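Local coordinates for outer membrane protein Omp121 (Bacteroides thetaiotaomicron, PDB 5FQ8) that probably imports nutrients across the outer membrane as a TonB-dependent transporter, a beta-barrel closed by an internal plug domain, at residues K67-Q72 with N723-W728; L189-F194 with A969-R974; F821-G826 with S903-R908. All blocks are in the same frame, centred on the assembly; numbering follows the deposited sequence.

Interaction 1: K67-Q72 with N723-W728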
loop_
_atom_site.group_PDB
_atom_site.type_symbol
_atom_site.label_atom_id
_atom_site.label_comp_id
_atom_site.label_asym_id
_atom_site.label_seq_id
_atom_site.Cartn_x
_atom_site.Cartn_y
_atom_site.Cartn_z
ATOM N N LYS B 67 10.795 41.527 -13.854
ATOM C CA LYS B 67 11.695 42.604 -13.461
ATOM C C LYS B 67 13.082 42.473 -14.055
ATOM O O LYS B 67 13.925 43.332 -13.800
ATOM C CB LYS B 67 11.811 42.677 -11.935
ATOM C CG LYS B 67 10.524 43.012 -11.209
ATOM C CD LYS B 67 10.787 43.321 -9.754
ATOM C CE LYS B 67 9.633 44.076 -9.095
ATOM N NZ LYS B 67 8.338 43.336 -9.185
ATOM N N ILE B 68 13.352 41.426 -14.826
ATOM C CA ILE B 68 14.694 41.142 -15.325
ATOM C C ILE B 68 14.578 40.573 -16.726
ATOM O O ILE B 68 13.805 39.642 -16.964
ATOM C CB ILE B 68 15.448 40.155 -14.419
ATOM C CG1 ILE B 68 15.572 40.707 -13.012
ATOM C CG2 ILE B 68 16.819 39.886 -14.975
ATOM C CD1 ILE B 68 16.253 39.785 -12.097
ATOM N N ALA B 69 15.341 41.127 -17.650
ATOM C CA ALA B 69 15.213 40.723 -19.038
ATOM C C ALA B 69 15.711 39.305 -19.222
ATOM O O ALA B 69 16.747 38.923 -18.679
ATOM C CB ALA B 69 15.989 41.676 -19.943
ATOM N N GLY B 70 14.961 38.529 -19.994
ATOM C CA GLY B 70 15.337 37.169 -20.324
ATOM C C GLY B 70 15.112 36.147 -19.238
ATOM O O GLY B 70 15.532 34.999 -19.405
ATOM N N VAL B 71 14.480 36.525 -18.134
ATOM C CA VAL B 71 14.255 35.638 -17.004
ATOM C C VAL B 71 12.748 35.558 -16.799
ATOM O O VAL B 71 12.134 36.453 -16.209
ATOM C CB VAL B 71 14.981 36.111 -15.740
ATOM C CG1 VAL B 71 14.731 35.141 -14.601
ATOM C CG2 VAL B 71 16.462 36.217 -16.001
ATOM N N GLN B 72 12.149 34.483 -17.286
ATOM C CA GLN B 72 10.698 34.329 -17.304
ATOM C C GLN B 72 10.283 33.608 -16.033
ATOM O O GLN B 72 10.441 32.394 -15.916
ATOM C CB GLN B 72 10.275 33.579 -18.561
ATOM C CG GLN B 72 8.837 33.117 -18.606
ATOM C CD GLN B 72 8.562 32.262 -19.828
ATOM O OE1 GLN B 72 8.880 32.642 -20.939
ATOM N NE2 GLN B 72 7.991 31.092 -19.619
ATOM N N ASN B 723 12.424 47.240 -19.062
ATOM C CA ASN B 723 13.203 46.104 -19.538
ATOM C C ASN B 723 12.428 45.360 -20.618
ATOM O O ASN B 723 11.203 45.248 -20.543
ATOM C CB ASN B 723 13.569 45.178 -18.371
ATOM C CG ASN B 723 12.359 44.638 -17.651
ATOM O OD1 ASN B 723 11.947 43.519 -17.900
ATOM N ND2 ASN B 723 11.787 45.426 -16.754
ATOM N N PHE B 724 13.138 44.858 -21.626
ATOM C CA PHE B 724 12.486 44.275 -22.796
ATOM C C PHE B 724 13.187 42.995 -23.225
ATOM O O PHE B 724 14.405 42.981 -23.410
ATOM C CB PHE B 724 12.466 45.286 -23.949
ATOM C CG PHE B 724 11.865 44.767 -25.222
ATOM C CD1 PHE B 724 10.514 44.871 -25.451
ATOM C CD2 PHE B 724 12.667 44.220 -26.204
ATOM C CE1 PHE B 724 9.968 44.403 -26.616
ATOM C CE2 PHE B 724 12.132 43.757 -27.368
ATOM C CZ PHE B 724 10.780 43.849 -27.578
ATOM N N THR B 725 12.405 41.931 -23.393
ATOM C CA THR B 725 12.893 40.628 -23.830
ATOM C C THR B 725 12.092 40.163 -25.035
ATOM O O THR B 725 10.860 40.183 -25.009
ATOM C CB THR B 725 12.774 39.568 -22.721
ATOM O OG1 THR B 725 13.474 39.976 -21.541
ATOM C CG2 THR B 725 13.341 38.252 -23.190
ATOM N N LYS B 726 12.785 39.727 -26.080
ATOM C CA LYS B 726 12.140 39.073 -27.216
ATOM C C LYS B 726 12.982 37.867 -27.587
ATOM O O LYS B 726 14.131 38.023 -27.998
ATOM C CB LYS B 726 11.990 40.021 -28.403
ATOM C CG LYS B 726 11.044 39.539 -29.482
ATOM C CD LYS B 726 10.847 40.576 -30.560
ATOM C CE LYS B 726 10.008 40.048 -31.691
ATOM N NZ LYS B 726 9.454 41.126 -32.539
ATOM N N ASN B 727 12.418 36.672 -27.428
ATOM C CA ASN B 727 13.121 35.427 -27.704
ATOM C C ASN B 727 12.509 34.731 -28.904
ATOM O O ASN B 727 11.286 34.654 -29.030
ATOM C CB ASN B 727 13.098 34.487 -26.500
ATOM C CG ASN B 727 13.938 33.238 -26.721
ATOM O OD1 ASN B 727 15.160 33.306 -26.776
ATOM N ND2 ASN B 727 13.282 32.090 -26.843
ATOM N N TRP B 728 13.368 34.218 -29.771
ATOM C CA TRP B 728 12.950 33.418 -30.916
ATOM C C TRP B 728 13.293 31.956 -30.639
ATOM O O TRP B 728 14.468 31.595 -30.528
ATOM C CB TRP B 728 13.620 33.904 -32.198
ATOM C CG TRP B 728 12.958 35.076 -32.870
ATOM C CD1 TRP B 728 11.969 35.041 -33.808
ATOM C CD2 TRP B 728 13.273 36.456 -32.677
ATOM N NE1 TRP B 728 11.646 36.316 -34.204
ATOM C CE2 TRP B 728 12.432 37.201 -33.520
ATOM C CE3 TRP B 728 14.180 37.136 -31.863
ATOM C CZ2 TRP B 728 12.469 38.579 -33.565
ATOM C CZ3 TRP B 728 14.217 38.501 -31.915
ATOM C CH2 TRP B 728 13.368 39.210 -32.754
#
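Residues 67-72 carry a tight turn and the first residues of strand 71-75, while 723-728 are a run of strand 716-731. The two segments share no backbone-backbone hydrogen bond. They come nearest at Ala69 and Thr725, whose CA atoms are 5.3 Å apart. Ile68 to Val71 make a type II beta turn, with Gly70 at its third position (phi 77°). The closing bond within the turn, Val71 N to Ile68 O, is weak. The turn is also held from outside: the N-H of Gly70 points to the hydroxyl of Thr725, with Gly70 N 2.6 Å from Thr725 OG1 and a bent N-H...O angle of 143°. The first torsion of Thr725 (chi1 -57°) sets OG1 beside its own backbone N and anti to the carbonyl carbon. Its methyl branch then lies against the turn, CG2 3.7 Å from Gly70 CA. Ala69 CB packs by the same hydroxyl, 3.4 Å from Thr725 OG1. Asn723, two residues earlier on the same face of the strand, turns its amide over the start of the turn. Its OD1 stays 4.0 Å from Ile68 N, too far for a hydrogen bond. Phe724 points the other way, against Leu704 and Met804 of the flanking strands. An alanine at Thr725 would remove OG1 and CG2, and with them the acceptor for Gly70 N, and would probably leave the turn less firmly seated against the wall. Behind the turn, Val71 packs on Val86, Ile88 and Ile143, and Lys67 NZ is held by Ser63 O. The arrangement is a plug-to-wall contact of a TonB-dependent transporter: a turn of the plug domain is fixed by an inward-facing hydroxyl of a barrel strand.

Interaction 2: L189-F194 with A969-R974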
loop_
_atom_site.group_PDB
_atom_site.type_symbol
_atom_site.label_atom_id
_atom_site.label_comp_id
_atom_site.label_asym_id
_atom_site.label_seq_id
_atom_site.Cartn_x
_atom_site.Cartn_y
_atom_site.Cartn_z
ATOM N N LEU B 189 -8.953 37.073 -7.665
ATOM C CA LEU B 189 -8.509 38.121 -8.582
ATOM C C LEU B 189 -9.317 38.207 -9.859
ATOM O O LEU B 189 -9.631 39.310 -10.308
ATOM C CB LEU B 189 -7.045 37.906 -8.959
ATOM C CG LEU B 189 -6.491 38.849 -10.020
ATOM C CD1 LEU B 189 -6.497 40.247 -9.491
ATOM C CD2 LEU B 189 -5.091 38.455 -10.415
ATOM N N ARG B 190 -9.620 37.065 -10.475
ATOM C CA ARG B 190 -10.339 37.034 -11.746
ATOM C C ARG B 190 -11.070 35.705 -11.810
ATOM O O ARG B 190 -10.444 34.644 -11.786
ATOM C CB ARG B 190 -9.375 37.224 -12.922
ATOM C CG ARG B 190 -9.531 36.299 -14.115
ATOM C CD ARG B 190 -10.453 36.862 -15.195
ATOM N NE ARG B 190 -10.020 38.153 -15.723
ATOM C CZ ARG B 190 -9.240 38.308 -16.785
ATOM N NH1 ARG B 190 -8.799 37.245 -17.431
ATOM N NH2 ARG B 190 -8.903 39.522 -17.201
ATOM N N LEU B 191 -12.379 35.763 -11.805
ATOM C CA LEU B 191 -13.223 34.627 -12.105
ATOM C C LEU B 191 -13.772 34.798 -13.506
ATOM O O LEU B 191 -13.779 35.909 -14.039
ATOM C CB LEU B 191 -14.373 34.518 -11.102
ATOM C CG LEU B 191 -13.982 34.230 -9.656
ATOM C CD1 LEU B 191 -15.165 34.410 -8.744
ATOM C CD2 LEU B 191 -13.437 32.835 -9.530
ATOM N N PRO B 192 -14.213 33.727 -14.152
ATOM C CA PRO B 192 -14.729 33.877 -15.510
ATOM C C PRO B 192 -15.967 34.749 -15.522
ATOM O O PRO B 192 -16.775 34.735 -14.595
ATOM C CB PRO B 192 -15.036 32.438 -15.921
ATOM C CG PRO B 192 -14.158 31.622 -15.073
ATOM C CD PRO B 192 -14.152 32.310 -13.766
ATOM N N GLU B 193 -16.102 35.534 -16.572
ATOM C CA GLU B 193 -17.280 36.368 -16.696
ATOM C C GLU B 193 -18.447 35.509 -17.138
ATOM O O GLU B 193 -18.362 34.793 -18.134
ATOM C CB GLU B 193 -17.035 37.500 -17.680
ATOM C CG GLU B 193 -18.223 38.396 -17.867
ATOM C CD GLU B 193 -17.985 39.445 -18.892
ATOM O OE1 GLU B 193 -16.893 39.455 -19.477
ATOM O OE2 GLU B 193 -18.892 40.258 -19.109
ATOM N N PHE B 194 -19.532 35.590 -16.397
ATOM C CA PHE B 194 -20.657 34.691 -16.543
ATOM C C PHE B 194 -21.802 35.352 -17.271
ATOM O O PHE B 194 -21.917 36.570 -17.316
ATOM C CB PHE B 194 -21.155 34.227 -15.180
ATOM C CG PHE B 194 -20.140 33.493 -14.402
ATOM C CD1 PHE B 194 -19.665 32.280 -14.854
ATOM C CD2 PHE B 194 -19.651 34.006 -13.222
ATOM C CE1 PHE B 194 -18.721 31.597 -14.148
ATOM C CE2 PHE B 194 -18.716 33.316 -12.504
ATOM C CZ PHE B 194 -18.243 32.113 -12.968
ATOM N N ALA B 969 -7.132 24.662 -12.764
ATOM C CA ALA B 969 -6.368 25.199 -11.655
ATOM C C ALA B 969 -7.231 26.164 -10.867
ATOM O O ALA B 969 -8.165 26.762 -11.396
ATOM C CB ALA B 969 -5.124 25.913 -12.159
ATOM N N ASN B 970 -6.929 26.301 -9.588
ATOM C CA ASN B 970 -7.728 27.177 -8.758
ATOM C C ASN B 970 -7.549 28.631 -9.188
ATOM O O ASN B 970 -6.501 29.005 -9.710
ATOM C CB ASN B 970 -7.331 27.013 -7.303
ATOM C CG ASN B 970 -7.587 25.636 -6.787
ATOM O OD1 ASN B 970 -8.600 25.024 -7.082
ATOM N ND2 ASN B 970 -6.659 25.132 -6.003
ATOM N N PRO B 971 -8.559 29.467 -8.985
ATOM C CA PRO B 971 -8.448 30.874 -9.378
ATOM C C PRO B 971 -7.237 31.541 -8.750
ATOM O O PRO B 971 -6.869 31.245 -7.617
ATOM C CB PRO B 971 -9.746 31.482 -8.848
ATOM C CG PRO B 971 -10.671 30.373 -8.717
ATOM C CD PRO B 971 -9.868 29.167 -8.396
ATOM N N SER B 972 -6.616 32.443 -9.500
ATOM C CA SER B 972 -5.508 33.204 -8.951
ATOM C C SER B 972 -6.029 34.258 -7.995
ATOM O O SER B 972 -7.204 34.623 -8.006
ATOM C CB SER B 972 -4.680 33.851 -10.051
ATOM O OG SER B 972 -5.295 35.021 -10.545
ATOM N N SER B 973 -5.153 34.726 -7.133
ATOM C CA SER B 973 -5.586 35.617 -6.075
ATOM C C SER B 973 -4.882 36.955 -6.170
ATOM O O SER B 973 -3.866 37.117 -6.846
ATOM C CB SER B 973 -5.341 35.009 -4.693
ATOM O OG SER B 973 -3.959 34.884 -4.439
ATOM N N ARG B 974 -5.467 37.908 -5.466
ATOM C CA ARG B 974 -4.936 39.250 -5.271
ATOM C C ARG B 974 -4.411 39.337 -3.844
ATOM O O ARG B 974 -5.142 39.033 -2.903
ATOM C CB ARG B 974 -6.055 40.262 -5.490
ATOM C CG ARG B 974 -5.676 41.519 -6.088
ATOM C CD ARG B 974 -6.727 42.526 -5.737
ATOM N NE ARG B 974 -8.044 42.187 -6.266
ATOM C CZ ARG B 974 -8.457 42.514 -7.483
ATOM N NH1 ARG B 974 -7.649 43.163 -8.293
ATOM N NH2 ARG B 974 -9.666 42.182 -7.888
HETATM O O HOH W 1 -7.831 33.223 -11.935
#
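The seam that closes the barrel ends here. The first barrel strand, 177-188, runs antiparallel to the last, 973-983, and residues 189-194 leave it as a loop beside 969-974. One direct backbone bond continues the pairing: Leu189 N donates to Ser972 O at 3.0 Å, almost straight (158°) and onto a carbonyl lone pair. One step further the chains part and a water fills in. It donates to Arg190 O and accepts from Ser972 N, which lies 2.8 Å from it.

Leu189 has CG anti to its backbone N (chi1 174°), so both methyls reach across. CD1 lies over one face of the Arg974 guanidinium, 3.4 Å from Arg974 NH1. CD2 sits 3.4 Å from Ser972 OG, a hydroxyl bonded to Asp950. Leu191 crosses Pro971 obliquely, with CD2 3.8 Å from Pro971 CG. Helix 330-335 also packs on Pro971 through Leu331.

The chemistry is thus mixed. A direct bond and a water-mediated one hold the backbones while they diverge. One leucine methyl lies over a guanidinium face, off its centre, and another touches a proline ring.

Interaction 3: F821-G826 with S903-R908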
loop_
_atom_site.group_PDB
_atom_site.type_symbol
_atom_site.label_atom_id
_atom_site.label_comp_id
_atom_site.label_asym_id
_atom_site.label_seq_id
_atom_site.Cartn_x
_atom_site.Cartn_y
_atom_site.Cartn_z
ATOM N N PHE B 821 4.934 46.784 -13.431
ATOM C CA PHE B 821 3.967 46.219 -14.352
ATOM C C PHE B 821 4.641 45.109 -15.118
ATOM O O PHE B 821 5.769 45.272 -15.575
ATOM C CB PHE B 821 3.427 47.273 -15.315
ATOM C CG PHE B 821 2.461 48.199 -14.688
ATOM C CD1 PHE B 821 2.896 49.300 -14.013
ATOM C CD2 PHE B 821 1.122 47.950 -14.746
ATOM C CE1 PHE B 821 2.014 50.139 -13.421
ATOM C CE2 PHE B 821 0.239 48.786 -14.158
ATOM C CZ PHE B 821 0.681 49.884 -13.494
ATOM N N ASP B 822 3.959 43.983 -15.227
ATOM C CA ASP B 822 4.430 42.850 -16.005
ATOM C C ASP B 822 3.639 42.831 -17.292
ATOM O O ASP B 822 2.412 42.948 -17.264
ATOM C CB ASP B 822 4.251 41.539 -15.247
ATOM C CG ASP B 822 5.294 40.517 -15.601
ATOM O OD1 ASP B 822 5.774 40.527 -16.750
ATOM O OD2 ASP B 822 5.639 39.707 -14.721
ATOM N N ILE B 823 4.332 42.725 -18.416
ATOM C CA ILE B 823 3.665 42.744 -19.707
ATOM C C ILE B 823 4.219 41.627 -20.565
ATOM O O ILE B 823 5.382 41.672 -20.975
ATOM C CB ILE B 823 3.808 44.088 -20.423
ATOM C CG1 ILE B 823 3.105 45.171 -19.627
ATOM C CG2 ILE B 823 3.197 44.001 -21.791
ATOM C CD1 ILE B 823 4.017 45.918 -18.744
ATOM N N ARG B 824 3.388 40.633 -20.844
ATOM C CA ARG B 824 3.769 39.479 -21.642
ATOM C C ARG B 824 2.705 39.306 -22.699
ATOM O O ARG B 824 1.516 39.255 -22.372
ATOM C CB ARG B 824 3.883 38.211 -20.793
ATOM C CG ARG B 824 4.517 38.432 -19.438
ATOM C CD ARG B 824 4.742 37.157 -18.697
ATOM N NE ARG B 824 5.411 37.453 -17.452
ATOM C CZ ARG B 824 5.863 36.547 -16.608
ATOM N NH1 ARG B 824 5.722 35.262 -16.877
ATOM N NH2 ARG B 824 6.461 36.935 -15.498
ATOM N N GLN B 825 3.130 39.221 -23.953
ATOM C CA GLN B 825 2.217 39.264 -25.079
ATOM C C GLN B 825 2.534 38.133 -26.031
ATOM O O GLN B 825 3.685 37.973 -26.449
ATOM C CB GLN B 825 2.312 40.603 -25.814
ATOM C CG GLN B 825 1.777 41.771 -25.029
ATOM C CD GLN B 825 0.263 41.824 -25.014
ATOM O OE1 GLN B 825 -0.388 41.310 -25.922
ATOM N NE2 GLN B 825 -0.307 42.450 -23.980
ATOM N N GLY B 826 1.516 37.372 -26.384
ATOM C CA GLY B 826 1.664 36.371 -27.413
ATOM C C GLY B 826 1.655 34.957 -26.858
ATOM O O GLY B 826 2.000 34.700 -25.703
ATOM N N SER B 903 -1.604 36.286 -23.349
ATOM C CA SER B 903 -1.126 37.644 -23.159
ATOM C C SER B 903 -1.797 38.297 -21.966
ATOM O O SER B 903 -2.969 38.048 -21.682
ATOM C CB SER B 903 -1.388 38.460 -24.422
ATOM O OG SER B 903 -0.669 37.937 -25.523
ATOM N N TYR B 904 -1.033 39.128 -21.256
ATOM C CA TYR B 904 -1.592 39.910 -20.161
ATOM C C TYR B 904 -0.685 41.089 -19.827
ATOM O O TYR B 904 0.511 41.084 -20.119
ATOM C CB TYR B 904 -1.848 39.052 -18.906
ATOM C CG TYR B 904 -0.629 38.428 -18.231
ATOM C CD1 TYR B 904 0.182 39.172 -17.383
ATOM C CD2 TYR B 904 -0.328 37.079 -18.405
ATOM C CE1 TYR B 904 1.270 38.604 -16.764
ATOM C CE2 TYR B 904 0.755 36.507 -17.789
ATOM C CZ TYR B 904 1.553 37.272 -16.963
ATOM O OH TYR B 904 2.633 36.700 -16.341
ATOM N N VAL B 905 -1.298 42.119 -19.248
ATOM C CA VAL B 905 -0.595 43.178 -18.535
ATOM C C VAL B 905 -0.985 43.045 -17.077
ATOM O O VAL B 905 -2.166 42.888 -16.763
ATOM C CB VAL B 905 -0.932 44.596 -19.041
ATOM C CG1 VAL B 905 -0.162 45.596 -18.246
ATOM C CG2 VAL B 905 -0.607 44.766 -20.514
ATOM N N LYS B 906 -0.006 43.110 -16.187
ATOM C CA LYS B 906 -0.279 42.881 -14.778
ATOM C C LYS B 906 0.336 43.963 -13.905
ATOM O O LYS B 906 1.521 44.278 -14.036
ATOM C CB LYS B 906 0.236 41.511 -14.352
ATOM C CG LYS B 906 -0.661 40.828 -13.372
ATOM C CD LYS B 906 -0.128 39.479 -13.000
ATOM C CE LYS B 906 -0.754 38.395 -13.810
ATOM N NZ LYS B 906 -0.151 37.112 -13.423
ATOM N N LEU B 907 -0.474 44.528 -13.015
ATOM C CA LEU B 907 0.054 45.245 -11.866
ATOM C C LEU B 907 0.699 44.233 -10.927
ATOM O O LEU B 907 0.058 43.714 -10.009
ATOM C CB LEU B 907 -1.047 46.037 -11.168
ATOM C CG LEU B 907 -0.571 46.927 -10.018
ATOM C CD1 LEU B 907 0.662 47.706 -10.402
ATOM C CD2 LEU B 907 -1.657 47.871 -9.578
ATOM N N ARG B 908 1.972 43.936 -11.169
ATOM C CA ARG B 908 2.656 42.864 -10.457
ATOM C C ARG B 908 2.730 43.142 -8.963
ATOM O O ARG B 908 2.268 42.341 -8.153
ATOM C CB ARG B 908 4.050 42.690 -11.049
ATOM C CG ARG B 908 4.782 41.454 -10.619
ATOM C CD ARG B 908 4.617 40.342 -11.623
ATOM N NE ARG B 908 3.556 39.449 -11.205
ATOM C CZ ARG B 908 3.144 38.402 -11.889
ATOM N NH1 ARG B 908 3.702 38.101 -13.042
ATOM N NH2 ARG B 908 2.162 37.672 -11.410
#
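Asp822 takes the centre of this contact, between two arginines. Arg908 NH1 donates to Asp822 OD2 at 3.0 Å from the neighbouring strand. Arg824, on the same strand as Asp822, grips the carboxylate side-on: Arg824 NE reaches Asp822 OD1 at 3.2 Å in a straight bond (178°), and Arg824 NH2 reaches Asp822 OD2 at 3.0 Å. OD2 thus accepts from both arginines. All three donors come from above the carboxylate plane. The shared carboxylate would probably stay ionised and offset the repulsion between the arginines. Tyr904 runs alongside the extended Arg824 chain. Its OH lies over one face of the guanidinium, 3.1 Å from Arg824 NE, at an angle unsuited to a hydrogen bond.

The other sheet face is apolar. Leu907 CD1 lies over one face of the Phe821 ring in a CH-pi contact, 4.0 Å from the ring centroid, and Ile823 CG1 meets Val905 CG1 at 3.6 Å. Between these faces the backbones run antiparallel (163°). Asp822 with Lys906 and Arg824 with Tyr904 are hydrogen-bonded pairs, each joined by two backbone bonds. Beyond the strand end, Gly826 N donates to Ser903 OG.

Further out, Glu952 binds both Lys906 NZ and Arg908 NH2, and Asp950 also pairs with Lys906. Arg824 reaches the plug, donating to Ser74 OG and Ile73 O. This is a pair of neighbouring strands in a TonB-dependent receptor barrel, with an apolar face turned from the lumen and a charged inner face that meets the plug.

Overall arrangement
All three contacts involve the barrel wall. Along the chain the segments come in the order 67-72, 189-194, 723-728, 821-826, 903-908 and 969-974. Interaction 1 joins plug to wall, interaction 3 pairs two wall strands, and interaction 2 lies at the end of the seam between first and last strands. Interactions 1 and 3 have centres about 12 Å apart and touch: Gln72 packs on Arg824, and Lys67 on Arg908. Interaction 2 is about 16 Å from interaction 3 and 26 Å from interaction 1, between centres, and touches neither. Strand 802-812 links the first and third, and strand 928-941 the third and second. One contact seats the plug on the wall, and the other two join neighbouring parts of the barrel.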